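Local coordinates for protein N5-carboxyaminoimidazole ribonucleotide synthetase (Bacillus anthracis, PDB 3QFF) that catalyses the ATP-dependent carboxylation of 5-aminoimidazole ribonucleotide with bicarbonate, giving N5-carboxyaminoimidazole ribonucleotide for purine biosynthesis, at residues A[41-47]-A[57-63]; A[24-28]-A[343-347]; A[194-198]-A[230-234]; A[237-241]-A[264-270]; A[128-132]-A[144-148]. All blocks are in the same frame, centred on the assembly; numbering follows the deposited sequence.

Along the chain, contact 1 in the preATP-grasp domain comes first, followed by contacts 5, 3 and 4 in the ATP-grasp domain; all four are nested inside the loop closed by contact 2, which brings the C-terminal domain onto helix 24-35 of the preATP-grasp domain. Contacts 1 and 2 lie about 14 Å apart, centre to centre. Contacts 3 and 4, about 8 Å apart between centres, touch where strand 195-203 pairs with strand 256-264 in the large antiparallel sheet. Contact 5, on the other ATP-grasp sheet, is about 25 Å from contact 3. These three belong to the part that holds ADP; the centres of contacts 1 and 3 are about 38 Å apart.

Contact 1: residues A[41-47]-A[57-63]; sequences AVLDPTK and IEIVASY
Strands 39-44 and 57-60 pair here as neighbouring parallel strands at the border of the four-stranded sheet of the preATP-grasp domain, with 57-60 outermost. Their short axes diverge by only 16°. The ladder runs from Val42 N, which donates to Ile57 O, through Ile59 N to Val42 O (2.8 Å, nearly straight at the hydrogen), to Asp44 N bonded to Ile59 O. The bond from Ala61 N to Asp44 O (3.1 Å) is more bent, its donor well above the carbonyl plane. Ala41, Leu43 and Ile59 turn their aliphatic side chains to the face covered by helix 66-74, where hydrophobic residues suit. Beyond the strands, Pro45 CD sits over one face of the Tyr63 ring, 3.7 Å from its centroid, a CH-pi contact in which the polarised C-H next to the proline nitrogen meets the aromatic cloud. Leu43 CD2 touches Tyr63 CD2 at 3.9 Å. A chi1 of -170° sets the Asp44 carboxylate beside two backbone donors: OD1 takes Thr46 N at 2.9 Å, an Asx turn, and OD2 takes Gly22 N. A water joins Thr46 O to Glu58 OE1, which also receives Asn48 N. Parallel strands with an aspartate toward the C-terminal side of the strand, facing a glycine-rich turn, are typical of the Rossmann-like fold of this domain.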
# COMPACT_ATOMS: atom_id res chain seq x y z
N ALA A 41 -7.33 -6.11 15.39
CA ALA A 41 -7.02 -7.07 16.47
C ALA A 41 -6.60 -8.39 15.84
O ALA A 41 -7.18 -8.81 14.84
CB ALA A 41 -8.23 -7.26 17.39
N VAL A 42 -5.59 -9.04 16.40
CA VAL A 42 -5.13 -10.33 15.87
C VAL A 42 -5.01 -11.36 16.99
O VAL A 42 -4.64 -11.02 18.12
CB VAL A 42 -3.78 -10.19 15.08
CG1 VAL A 42 -2.70 -9.53 15.94
CG2 VAL A 42 -3.28 -11.55 14.56
N LEU A 43 -5.34 -12.60 16.68
CA LEU A 43 -5.07 -13.75 17.56
C LEU A 43 -4.09 -14.70 16.87
O LEU A 43 -4.29 -15.08 15.71
CB LEU A 43 -6.36 -14.47 17.93
CG LEU A 43 -6.33 -15.70 18.85
CD1 LEU A 43 -7.71 -15.90 19.42
CD2 LEU A 43 -5.89 -16.97 18.12
N ASP A 44 -3.07 -15.13 17.62
CA ASP A 44 -1.98 -15.95 17.10
C ASP A 44 -1.25 -16.60 18.28
O ASP A 44 -1.10 -15.97 19.33
CB ASP A 44 -1.00 -15.08 16.29
CG ASP A 44 0.03 -15.90 15.50
OD1 ASP A 44 1.08 -16.24 16.08
OD2 ASP A 44 -0.22 -16.20 14.31
N PRO A 45 -0.81 -17.86 18.12
CA PRO A 45 -0.08 -18.61 19.16
C PRO A 45 1.25 -18.00 19.60
O PRO A 45 1.70 -18.26 20.73
CB PRO A 45 0.19 -19.97 18.48
CG PRO A 45 -0.92 -20.12 17.53
CD PRO A 45 -1.20 -18.74 17.00
N THR A 46 1.89 -17.24 18.72
CA THR A 46 3.21 -16.66 19.01
C THR A 46 3.11 -15.15 19.20
O THR A 46 2.38 -14.49 18.46
CB THR A 46 4.22 -16.96 17.88
OG1 THR A 46 4.14 -18.34 17.53
CG2 THR A 46 5.64 -16.63 18.31
N LYS A 47 3.84 -14.62 20.18
CA LYS A 47 3.92 -13.17 20.40
C LYS A 47 4.74 -12.49 19.29
O LYS A 47 5.58 -13.13 18.66
CB LYS A 47 4.52 -12.87 21.78
CG LYS A 47 4.50 -11.38 22.17
CD LYS A 47 4.04 -11.16 23.61
CE LYS A 47 5.22 -11.05 24.57
NZ LYS A 47 5.74 -9.65 24.62
N ILE A 57 -4.42 -4.39 18.79
CA ILE A 57 -4.62 -5.37 19.87
C ILE A 57 -4.06 -6.75 19.47
O ILE A 57 -4.31 -7.22 18.36
CB ILE A 57 -6.12 -5.48 20.25
CG1 ILE A 57 -6.65 -4.11 20.67
CG2 ILE A 57 -6.34 -6.52 21.35
CD1 ILE A 57 -8.15 -4.06 20.88
N GLU A 58 -3.32 -7.38 20.38
CA GLU A 58 -2.76 -8.71 20.18
C GLU A 58 -3.25 -9.68 21.25
O GLU A 58 -3.11 -9.42 22.44
CB GLU A 58 -1.23 -8.63 20.18
CG GLU A 58 -0.48 -9.98 20.03
CD GLU A 58 1.04 -9.85 20.24
OE1 GLU A 58 1.80 -10.68 19.72
OE2 GLU A 58 1.49 -8.89 20.91
N ILE A 59 -3.84 -10.79 20.82
CA ILE A 59 -4.17 -11.90 21.72
C ILE A 59 -3.29 -13.11 21.41
O ILE A 59 -3.34 -13.67 20.32
CB ILE A 59 -5.67 -12.29 21.65
CG1 ILE A 59 -6.55 -11.10 22.00
CG2 ILE A 59 -5.97 -13.47 22.57
CD1 ILE A 59 -7.99 -11.23 21.56
N VAL A 60 -2.47 -13.50 22.39
CA VAL A 60 -1.55 -14.60 22.20
C VAL A 60 -2.19 -15.86 22.79
O VAL A 60 -2.22 -16.03 24.01
CB VAL A 60 -0.14 -14.28 22.79
CG1 VAL A 60 0.84 -15.43 22.56
CG2 VAL A 60 0.43 -13.02 22.14
N ALA A 61 -2.73 -16.71 21.90
CA ALA A 61 -3.41 -17.96 22.29
C ALA A 61 -3.44 -19.01 21.18
O ALA A 61 -3.16 -18.69 20.02
CB ALA A 61 -4.82 -17.67 22.77
N SER A 62 -3.78 -20.26 21.53
CA SER A 62 -3.98 -21.35 20.57
C SER A 62 -5.21 -21.13 19.71
O SER A 62 -6.20 -20.55 20.17
CB SER A 62 -4.16 -22.70 21.29
OG SER A 62 -3.03 -23.04 22.06
N TYR A 63 -5.18 -21.63 18.48
CA TYR A 63 -6.31 -21.49 17.57
C TYR A 63 -7.55 -22.31 18.00
O TYR A 63 -8.66 -22.07 17.49
CB TYR A 63 -5.92 -21.87 16.14
CG TYR A 63 -4.86 -20.99 15.50
CD1 TYR A 63 -3.68 -21.55 15.00
CD2 TYR A 63 -5.05 -19.60 15.37
CE1 TYR A 63 -2.71 -20.75 14.38
CE2 TYR A 63 -4.08 -18.80 14.78
CZ TYR A 63 -2.91 -19.38 14.28
OH TYR A 63 -1.95 -18.59 13.69
O HOH W 1 1.37 -12.22 17.84

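Contact 2: residues A[24-28]-A[343-347]; sequences QLGRM and LYGKE
At the start of helix 24-35, the first helix of the preATP-grasp domain, Gln24 lies against the ring of Tyr344 from the C-terminal domain. Gln24 CB stands over the ring face, 3.5 Å from the centroid, as a CH-pi contact. CG occupies the crowded position between backbone N and carbonyl carbon (chi1 63°), and a bend at chi2 (-89°) lays the amide almost parallel to the ring, the planes 9° apart. Glutamine suits the place because its methylenes pack on the aromatic while its oxygen still serves a charge: OE1 accepts from Lys346 NZ at 2.9 Å, the ammonium lying above the amide plane. The same NZ also donates to Lys354 O. One helical turn on, Met28 CE meets Tyr344 CE2 at 3.8 Å, and SD approaches the ring obliquely in a Met-aromatic contact. Gly26, in the helix's first turn, is the last glycine of a GxGxxG-like pattern begun by Gly21 and Gly23, consistent with a Rossmann-type strand-turn-helix. Arg27 runs extended past Tyr344; Tyr344 O lies over one face of its guanidinium, with Arg27 CD at 3.4 Å from that oxygen. A water in the guanidinium plane, 2.8 Å from Arg27 NE, also lies 2.8 Å from Leu343 O. Arg27 NH1 reaches Pro50 O, and NH2 bonds Lys34 O of the second subunit, while Tyr344 OH is held by His357 ND1.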
# COMPACT_ATOMS: atom_id res chain seq x y z
N GLN A 24 1.98 -13.69 7.56
CA GLN A 24 2.12 -12.60 6.59
C GLN A 24 0.79 -12.19 5.91
O GLN A 24 0.62 -11.05 5.54
CB GLN A 24 3.18 -12.93 5.54
CG GLN A 24 2.89 -14.14 4.67
CD GLN A 24 3.40 -15.46 5.25
OE1 GLN A 24 3.63 -15.58 6.45
NE2 GLN A 24 3.55 -16.46 4.39
N LEU A 25 -0.13 -13.13 5.75
CA LEU A 25 -1.40 -12.81 5.10
C LEU A 25 -2.21 -11.90 6.00
O LEU A 25 -2.83 -10.95 5.53
CB LEU A 25 -2.19 -14.08 4.76
CG LEU A 25 -1.45 -15.08 3.87
CD1 LEU A 25 -2.36 -16.28 3.61
CD2 LEU A 25 -1.01 -14.44 2.52
N GLY A 26 -2.19 -12.20 7.30
CA GLY A 26 -2.73 -11.29 8.31
C GLY A 26 -2.08 -9.91 8.30
O GLY A 26 -2.78 -8.90 8.33
N ARG A 27 -0.75 -9.85 8.27
CA ARG A 27 -0.05 -8.56 8.25
C ARG A 27 -0.46 -7.71 7.04
O ARG A 27 -0.74 -6.52 7.17
CB ARG A 27 1.46 -8.79 8.25
CG ARG A 27 2.31 -7.52 8.11
CD ARG A 27 3.76 -7.94 7.91
NE ARG A 27 4.72 -6.84 7.82
CZ ARG A 27 5.39 -6.32 8.85
NH1 ARG A 27 5.17 -6.75 10.09
NH2 ARG A 27 6.27 -5.34 8.65
N MET A 28 -0.49 -8.33 5.87
CA MET A 28 -0.85 -7.61 4.66
C MET A 28 -2.32 -7.18 4.59
O MET A 28 -2.62 -6.08 4.09
CB MET A 28 -0.41 -8.39 3.42
CG MET A 28 1.10 -8.30 3.22
SD MET A 28 1.72 -9.25 1.83
CE MET A 28 1.61 -10.95 2.41
N LEU A 343 8.79 -7.47 2.94
CA LEU A 343 9.34 -8.36 3.95
C LEU A 343 8.40 -8.41 5.15
O LEU A 343 7.84 -7.39 5.55
CB LEU A 343 10.77 -7.96 4.33
CG LEU A 343 11.82 -8.04 3.21
CD1 LEU A 343 13.16 -7.45 3.66
CD2 LEU A 343 12.03 -9.47 2.72
N TYR A 344 8.22 -9.60 5.70
CA TYR A 344 7.10 -9.86 6.60
C TYR A 344 7.40 -9.63 8.09
O TYR A 344 6.49 -9.67 8.92
CB TYR A 344 6.59 -11.30 6.37
CG TYR A 344 6.24 -11.66 4.93
CD1 TYR A 344 6.38 -12.98 4.47
CD2 TYR A 344 5.74 -10.70 4.04
CE1 TYR A 344 6.04 -13.34 3.16
CE2 TYR A 344 5.40 -11.05 2.71
CZ TYR A 344 5.55 -12.37 2.29
OH TYR A 344 5.22 -12.72 1.01
N GLY A 345 8.66 -9.39 8.44
CA GLY A 345 9.03 -9.14 9.84
C GLY A 345 9.13 -10.39 10.69
O GLY A 345 8.93 -10.34 11.91
N LYS A 346 9.43 -11.52 10.06
CA LYS A 346 9.66 -12.76 10.78
C LYS A 346 11.09 -12.77 11.32
O LYS A 346 12.02 -12.29 10.67
CB LYS A 346 9.40 -13.98 9.88
CG LYS A 346 7.92 -14.24 9.60
CD LYS A 346 7.76 -15.22 8.45
CE LYS A 346 6.28 -15.56 8.17
NZ LYS A 346 6.16 -16.70 7.18
N GLU A 347 11.24 -13.31 12.52
CA GLU A 347 12.53 -13.32 13.21
C GLU A 347 13.42 -14.47 12.74
O GLU A 347 14.50 -14.24 12.18
CB GLU A 347 12.32 -13.39 14.72
CG GLU A 347 13.39 -12.67 15.52
CD GLU A 347 13.57 -13.28 16.90
OE1 GLU A 347 12.56 -13.42 17.63
OE2 GLU A 347 14.73 -13.62 17.24
O HOH W 2 5.18 -6.73 5.07

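Contact 3: residues A[194-198]-A[230-234]. With ADP (adenosine-5'-diphosphate), chain C.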
# COMPACT_ATOMS: atom_id res chain seq x y z
N GLU A 194 0.66 -28.10 -19.51
CA GLU A 194 1.70 -27.18 -19.93
C GLU A 194 2.06 -26.19 -18.80
O GLU A 194 3.24 -26.07 -18.45
CB GLU A 194 1.24 -26.41 -21.18
CG GLU A 194 2.36 -25.67 -21.92
CD GLU A 194 1.86 -24.65 -22.94
OE1 GLU A 194 0.75 -24.82 -23.51
OE2 GLU A 194 2.60 -23.66 -23.19
N LYS A 195 1.05 -25.52 -18.24
CA LYS A 195 1.24 -24.46 -17.24
C LYS A 195 0.34 -24.66 -16.02
O LYS A 195 -0.79 -25.15 -16.14
CB LYS A 195 0.86 -23.09 -17.84
CG LYS A 195 1.53 -22.73 -19.16
CD LYS A 195 2.57 -21.70 -18.94
CE LYS A 195 3.38 -21.40 -20.20
NZ LYS A 195 4.78 -21.10 -19.80
N GLU A 196 0.83 -24.26 -14.84
CA GLU A 196 -0.03 -24.05 -13.67
C GLU A 196 -0.47 -22.60 -13.59
O GLU A 196 0.35 -21.68 -13.67
CB GLU A 196 0.67 -24.45 -12.39
CG GLU A 196 0.71 -25.93 -12.16
CD GLU A 196 1.23 -26.27 -10.80
OE1 GLU A 196 2.46 -26.25 -10.60
OE2 GLU A 196 0.39 -26.57 -9.91
N VAL A 197 -1.78 -22.39 -13.48
CA VAL A 197 -2.32 -21.03 -13.43
C VAL A 197 -3.25 -20.84 -12.24
O VAL A 197 -3.81 -21.81 -11.72
CB VAL A 197 -3.02 -20.59 -14.78
CG1 VAL A 197 -2.05 -20.74 -15.98
CG2 VAL A 197 -4.34 -21.35 -15.03
N SER A 198 -3.39 -19.60 -11.79
CA SER A 198 -4.37 -19.31 -10.75
C SER A 198 -5.09 -17.99 -10.99
O SER A 198 -4.56 -17.10 -11.65
CB SER A 198 -3.74 -19.34 -9.36
OG SER A 198 -2.92 -18.21 -9.15
N PRO A 230 0.86 -10.90 -17.18
CA PRO A 230 -0.15 -11.88 -17.62
C PRO A 230 0.44 -13.28 -17.79
O PRO A 230 1.60 -13.43 -18.18
CB PRO A 230 -0.61 -11.33 -18.98
CG PRO A 230 -0.11 -9.89 -19.02
CD PRO A 230 1.15 -9.91 -18.23
N ALA A 231 -0.34 -14.30 -17.43
CA ALA A 231 0.07 -15.69 -17.67
C ALA A 231 0.38 -15.85 -19.16
O ALA A 231 -0.30 -15.27 -20.00
CB ALA A 231 -1.03 -16.66 -17.24
N ARG A 232 1.42 -16.61 -19.49
CA ARG A 232 1.82 -16.78 -20.88
C ARG A 232 0.97 -17.88 -21.55
O ARG A 232 1.45 -18.98 -21.84
CB ARG A 232 3.33 -17.05 -20.98
CG ARG A 232 4.18 -15.88 -20.43
CD ARG A 232 5.67 -16.20 -20.34
NE ARG A 232 5.96 -17.23 -19.35
CZ ARG A 232 7.16 -17.79 -19.15
NH1 ARG A 232 7.30 -18.71 -18.22
NH2 ARG A 232 8.22 -17.42 -19.88
N ILE A 233 -0.30 -17.55 -21.78
CA ILE A 233 -1.27 -18.50 -22.32
C ILE A 233 -2.14 -17.79 -23.36
O ILE A 233 -2.15 -16.56 -23.42
CB ILE A 233 -2.17 -19.12 -21.18
CG1 ILE A 233 -2.94 -18.03 -20.43
CG2 ILE A 233 -1.33 -19.98 -20.22
CD1 ILE A 233 -3.78 -18.53 -19.28
N THR A 234 -2.87 -18.57 -24.16
CA THR A 234 -3.76 -18.00 -25.18
C THR A 234 -4.89 -17.20 -24.55
O THR A 234 -5.26 -17.43 -23.39
CB THR A 234 -4.38 -19.10 -26.08
OG1 THR A 234 -5.25 -19.92 -25.29
CG2 THR A 234 -3.29 -19.97 -26.73
PB ADP C . -0.30 -28.97 -2.32
O1B ADP C . 0.78 -29.54 -1.43
O2B ADP C . -1.64 -28.86 -1.62
O3B ADP C . 0.13 -27.73 -3.06
PA ADP C . -1.15 -29.96 -4.93
O1A ADP C . -1.24 -28.49 -5.31
O2A ADP C . -2.37 -30.84 -5.04
O3A ADP C . -0.53 -30.12 -3.44
O5' ADP C . -0.03 -30.64 -5.85
C5' ADP C . 1.33 -30.23 -5.73
C4' ADP C . 1.99 -30.27 -7.10
O4' ADP C . 1.91 -31.59 -7.63
C3' ADP C . 1.30 -29.35 -8.09
O3' ADP C . 1.96 -28.08 -8.17
C2' ADP C . 1.36 -30.10 -9.40
O2' ADP C . 2.49 -29.68 -10.16
C1' ADP C . 1.54 -31.56 -9.01
N9 ADP C . 0.27 -32.31 -9.22
C8 ADP C . -0.70 -32.50 -8.30
N7 ADP C . -1.72 -33.23 -8.81
C5 ADP C . -1.42 -33.53 -10.09
C6 ADP C . -2.06 -34.27 -11.20
N6 ADP C . -3.27 -34.86 -11.03
N1 ADP C . -1.40 -34.34 -12.38
C2 ADP C . -0.19 -33.76 -12.55
N3 ADP C . 0.44 -33.07 -11.59
C4 ADP C . -0.10 -32.93 -10.36
O HOH W 3 1.04 -21.42 -23.52
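Lys195 and Val197 face the 230-234 loop, whereas Glu196 between them turns the other way, toward ADP, as alternation along a strand requires. The carboxylate of Glu196 takes the ribose: ADP O3' donates to Glu196 OE2 at 2.8 Å, and ADP O2' to OE1 in a weak bond of 3.5 Å. The two oxygens of an extended glutamate suit the two ribose hydroxyls. On the loop side aliphatic packing lies beside a charged cluster. Val197 CG1 lies 4.4 Å from Ala231 CB and 4.3 Å from Ile233 CD1, and Lys195 CG packs on Ile233 CG2 at 4.1 Å. The Lys195 chain bends at chi2 (-106°), taking its CE over Arg232 O at 3.5 Å and its NZ to within 3.8 Å of Arg232 NH1. Those two cations stand close because both reach Glu216 OE2 in salt bridges. A water bridges Glu194 OE2 and Arg232 O.

Further out, Arg232 is the centre of an inverse gamma turn, closed by a weak bond from Ile233 N to Ala231 O. Thr234 sits at the N-cap position of helix 235-251, with OG1 taking Leu237 N. On the strand, a classic beta bulge sets Glu194 and Lys195 together opposite Ala264 of the next strand. Arg113, Lys153, Glu188, Lys189, Val191 and Asn273 also bond the nucleotide, an arrangement characteristic of the ATP-grasp fold.

Contact 4: residues A[237-241]-A[264-270]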
# COMPACT_ATOMS: atom_id res chain seq x y z
N LEU A 237 -7.58 -19.70 -23.25
CA LEU A 237 -7.31 -20.26 -21.93
C LEU A 237 -7.59 -19.26 -20.80
O LEU A 237 -8.13 -19.64 -19.75
CB LEU A 237 -5.86 -20.77 -21.83
CG LEU A 237 -5.54 -22.21 -22.23
CD1 LEU A 237 -4.05 -22.44 -22.28
CD2 LEU A 237 -6.18 -23.22 -21.28
N SER A 238 -7.20 -18.01 -21.01
CA SER A 238 -7.40 -16.95 -20.02
C SER A 238 -8.87 -16.73 -19.74
O SER A 238 -9.29 -16.72 -18.58
CB SER A 238 -6.79 -15.63 -20.51
OG SER A 238 -5.39 -15.71 -20.49
N GLN A 239 -9.65 -16.55 -20.80
CA GLN A 239 -11.08 -16.32 -20.68
C GLN A 239 -11.79 -17.50 -19.99
O GLN A 239 -12.71 -17.29 -19.23
CB GLN A 239 -11.71 -16.06 -22.05
CG GLN A 239 -11.39 -14.69 -22.62
CD GLN A 239 -11.91 -14.51 -24.05
OE1 GLN A 239 -12.51 -15.42 -24.64
NE2 GLN A 239 -11.65 -13.34 -24.62
N LYS A 240 -11.33 -18.71 -20.29
CA LYS A 240 -11.82 -19.93 -19.67
C LYS A 240 -11.52 -20.01 -18.16
O LYS A 240 -12.40 -20.30 -17.36
CB LYS A 240 -11.20 -21.13 -20.38
CG LYS A 240 -11.89 -22.45 -20.18
CD LYS A 240 -11.11 -23.53 -20.93
CE LYS A 240 -12.05 -24.53 -21.59
NZ LYS A 240 -11.28 -25.63 -22.21
N ALA A 241 -10.26 -19.74 -17.79
CA ALA A 241 -9.87 -19.75 -16.39
C ALA A 241 -10.70 -18.74 -15.60
O ALA A 241 -11.18 -19.04 -14.51
CB ALA A 241 -8.36 -19.47 -16.23
N ALA A 264 -3.47 -26.00 -16.82
CA ALA A 264 -3.80 -25.68 -18.20
C ALA A 264 -3.00 -26.58 -19.14
O ALA A 264 -1.78 -26.66 -19.04
CB ALA A 264 -3.51 -24.21 -18.48
N THR A 265 -3.69 -27.26 -20.06
CA THR A 265 -3.00 -28.16 -20.99
C THR A 265 -2.61 -27.45 -22.28
O THR A 265 -3.05 -26.32 -22.53
CB THR A 265 -3.82 -29.43 -21.32
OG1 THR A 265 -4.93 -29.08 -22.16
CG2 THR A 265 -4.29 -30.13 -20.04
N ALA A 266 -1.76 -28.09 -23.08
CA ALA A 266 -1.42 -27.59 -24.41
C ALA A 266 -2.67 -27.52 -25.28
O ALA A 266 -2.88 -26.53 -25.99
CB ALA A 266 -0.35 -28.46 -25.05
N ASP A 267 -3.51 -28.55 -25.18
CA ASP A 267 -4.80 -28.61 -25.89
C ASP A 267 -5.82 -27.56 -25.45
O ASP A 267 -6.91 -27.48 -26.01
CB ASP A 267 -5.42 -30.00 -25.73
CG ASP A 267 -4.88 -31.00 -26.74
OD1 ASP A 267 -4.84 -32.22 -26.40
OD2 ASP A 267 -4.49 -30.58 -27.85
N GLY A 268 -5.46 -26.76 -24.45
CA GLY A 268 -6.36 -25.72 -23.97
C GLY A 268 -7.39 -26.21 -22.97
O GLY A 268 -8.42 -25.57 -22.79
N GLU A 269 -7.14 -27.34 -22.31
CA GLU A 269 -8.02 -27.78 -21.22
C GLU A 269 -7.64 -27.11 -19.91
O GLU A 269 -6.45 -26.87 -19.66
CB GLU A 269 -7.95 -29.28 -21.00
CG GLU A 269 -8.58 -30.12 -22.10
CD GLU A 269 -8.17 -31.58 -22.00
OE1 GLU A 269 -9.06 -32.45 -22.03
OE2 GLU A 269 -6.95 -31.86 -21.88
N ILE A 270 -8.64 -26.82 -19.09
CA ILE A 270 -8.41 -26.39 -17.72
C ILE A 270 -8.96 -27.45 -16.77
O ILE A 270 -10.09 -27.91 -16.93
CB ILE A 270 -9.04 -25.00 -17.40
CG1 ILE A 270 -8.44 -23.88 -18.28
CG2 ILE A 270 -8.89 -24.66 -15.90
CD1 ILE A 270 -7.11 -23.33 -17.80
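The planar peptide carbonyl of Gly268 is met by Lys240 NZ from the helix, 2.9 Å from Gly268 O and tilted 18° out of the carbonyl plane, while Leu237 CD2 approaches the same oxygen at 3.6 Å. The lysine fits because it can lay its methylenes along the neighbouring isoleucine and still place its ammonium on a turn carbonyl: Lys240 CD touches Ile270 CG1 at 3.8 Å, the two chains sliding past each other in opposite directions. A bend at chi3 (-141°) turns the amine to the loop. Segment 264-270 is the hairpin between strands 256-264 and 270-276, with a type I turn from Thr265 to Gly268 and a G1 bulge, in which the positive phi of Gly268 suits a glycine. Thr265 N bonds Glu269 O at 2.8 Å, and Thr265 OG1 receives Glu269 N, tightening the loop. On the helix side, the branched Leu237 is the hydrophobic hub: CD2 lies 3.6 Å from Ile270 CD1 and 4.0 Å from Ala264 CB. Small Ala241 meets Ile270 CD1 at 4.4 Å, and both also touch Met262.

Contact 5: residues A[128-132]-A[144-148]; sequences ATYRL and AELSY
Glu145, in the last turn of helix 136-146, reaches the guanidinium of Arg131 on the strand. The carboxylate comes to the guanidinium edge at NE, with OE2 at 3.2 Å from Arg131 NE and OE1 at 3.4 Å, both weak bonds in one salt bridge. The planes stand 70° apart, so this is no flat, two-nitrogen pairing. A bend at chi2 (-67°) carries NE of Arg131 toward Glu145, and NH1 bonds Tyr130 O at 3.0 Å, holding the group at a second point. Next, Leu146 presents CD2 over the centre of the guanidinium face, 4.1 Å above its plane, a fitting greasy cover for a flat, delocalised cation. Its CD1 meets Thr129 O at 3.8 Å, and the side chain also packs against Leu187. Ser147, with positive phi, is the first residue to leave helical geometry. Strand 130-133 is the outermost strand of the antiparallel sheet within this chain, pairing with 185-189 through Arg131 and Leu187, and the end of helix 136-146 lies against it, while Tyr130 OH is hydrogen-bonded to Glu121 and Asn118 of helix 113-122.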
# COMPACT_ATOMS: atom_id res chain seq x y z
N ALA A 128 -9.38 -33.33 -12.46
CA ALA A 128 -8.77 -34.61 -12.82
C ALA A 128 -9.59 -35.72 -12.18
O ALA A 128 -10.12 -35.57 -11.08
CB ALA A 128 -7.35 -34.67 -12.34
N THR A 129 -9.68 -36.84 -12.89
CA THR A 129 -10.45 -37.97 -12.41
C THR A 129 -9.78 -38.50 -11.14
O THR A 129 -8.55 -38.50 -11.01
CB THR A 129 -10.66 -39.01 -13.53
OG1 THR A 129 -9.47 -39.11 -14.30
CG2 THR A 129 -11.74 -38.54 -14.49
N TYR A 130 -10.59 -38.86 -10.15
CA TYR A 130 -10.08 -39.12 -8.81
C TYR A 130 -10.90 -40.18 -8.11
O TYR A 130 -12.07 -40.40 -8.45
CB TYR A 130 -10.06 -37.82 -7.99
CG TYR A 130 -11.45 -37.24 -7.74
CD1 TYR A 130 -12.12 -36.52 -8.73
CD2 TYR A 130 -12.10 -37.43 -6.51
CE1 TYR A 130 -13.40 -36.00 -8.51
CE2 TYR A 130 -13.38 -36.91 -6.28
CZ TYR A 130 -14.02 -36.20 -7.28
OH TYR A 130 -15.29 -35.69 -7.06
N ARG A 131 -10.28 -40.84 -7.13
CA ARG A 131 -10.94 -41.84 -6.28
C ARG A 131 -10.55 -41.67 -4.82
O ARG A 131 -9.37 -41.47 -4.50
CB ARG A 131 -10.56 -43.27 -6.70
CG ARG A 131 -10.96 -43.69 -8.10
CD ARG A 131 -12.47 -43.79 -8.29
NE ARG A 131 -12.78 -44.28 -9.63
CZ ARG A 131 -13.05 -43.52 -10.69
NH1 ARG A 131 -13.07 -42.19 -10.59
NH2 ARG A 131 -13.31 -44.10 -11.85
N LEU A 132 -11.54 -41.77 -3.94
CA LEU A 132 -11.28 -41.75 -2.50
C LEU A 132 -10.55 -43.04 -2.10
O LEU A 132 -10.93 -44.12 -2.55
CB LEU A 132 -12.59 -41.63 -1.73
CG LEU A 132 -12.49 -41.55 -0.21
CD1 LEU A 132 -11.86 -40.21 0.21
CD2 LEU A 132 -13.88 -41.77 0.44
N ALA A 144 -6.05 -49.68 -10.35
CA ALA A 144 -6.62 -50.45 -11.46
C ALA A 144 -7.45 -49.57 -12.40
O ALA A 144 -7.26 -49.63 -13.62
CB ALA A 144 -7.45 -51.62 -10.94
N GLU A 145 -8.34 -48.76 -11.82
CA GLU A 145 -9.26 -47.90 -12.59
C GLU A 145 -8.54 -46.76 -13.31
O GLU A 145 -8.84 -46.48 -14.48
CB GLU A 145 -10.34 -47.30 -11.69
CG GLU A 145 -11.46 -48.24 -11.24
CD GLU A 145 -12.28 -47.65 -10.10
OE1 GLU A 145 -11.72 -47.45 -8.99
OE2 GLU A 145 -13.48 -47.37 -10.31
N LEU A 146 -7.61 -46.10 -12.62
CA LEU A 146 -6.99 -44.87 -13.13
C LEU A 146 -5.67 -45.11 -13.86
O LEU A 146 -5.26 -44.26 -14.66
CB LEU A 146 -6.79 -43.84 -12.01
CG LEU A 146 -7.98 -43.34 -11.18
CD1 LEU A 146 -7.55 -42.13 -10.35
CD2 LEU A 146 -9.19 -42.99 -12.04
N SER A 147 -5.03 -46.23 -13.57
CA SER A 147 -3.75 -46.62 -14.19
C SER A 147 -2.62 -45.63 -13.88
O SER A 147 -2.78 -44.73 -13.05
CB SER A 147 -3.91 -46.85 -15.70
OG SER A 147 -2.75 -47.45 -16.25
N TYR A 148 -1.48 -45.83 -14.54
CA TYR A 148 -0.31 -44.96 -14.37
C TYR A 148 -0.20 -43.95 -15.51
O TYR A 148 -0.62 -44.24 -16.64
CB TYR A 148 0.97 -45.80 -14.28
CG TYR A 148 0.98 -46.80 -13.15
CD1 TYR A 148 1.28 -46.40 -11.84
CD2 TYR A 148 0.70 -48.15 -13.38
CE1 TYR A 148 1.29 -47.32 -10.79
CE2 TYR A 148 0.70 -49.07 -12.34
CZ TYR A 148 1.00 -48.65 -11.05
OH TYR A 148 1.01 -49.56 -10.03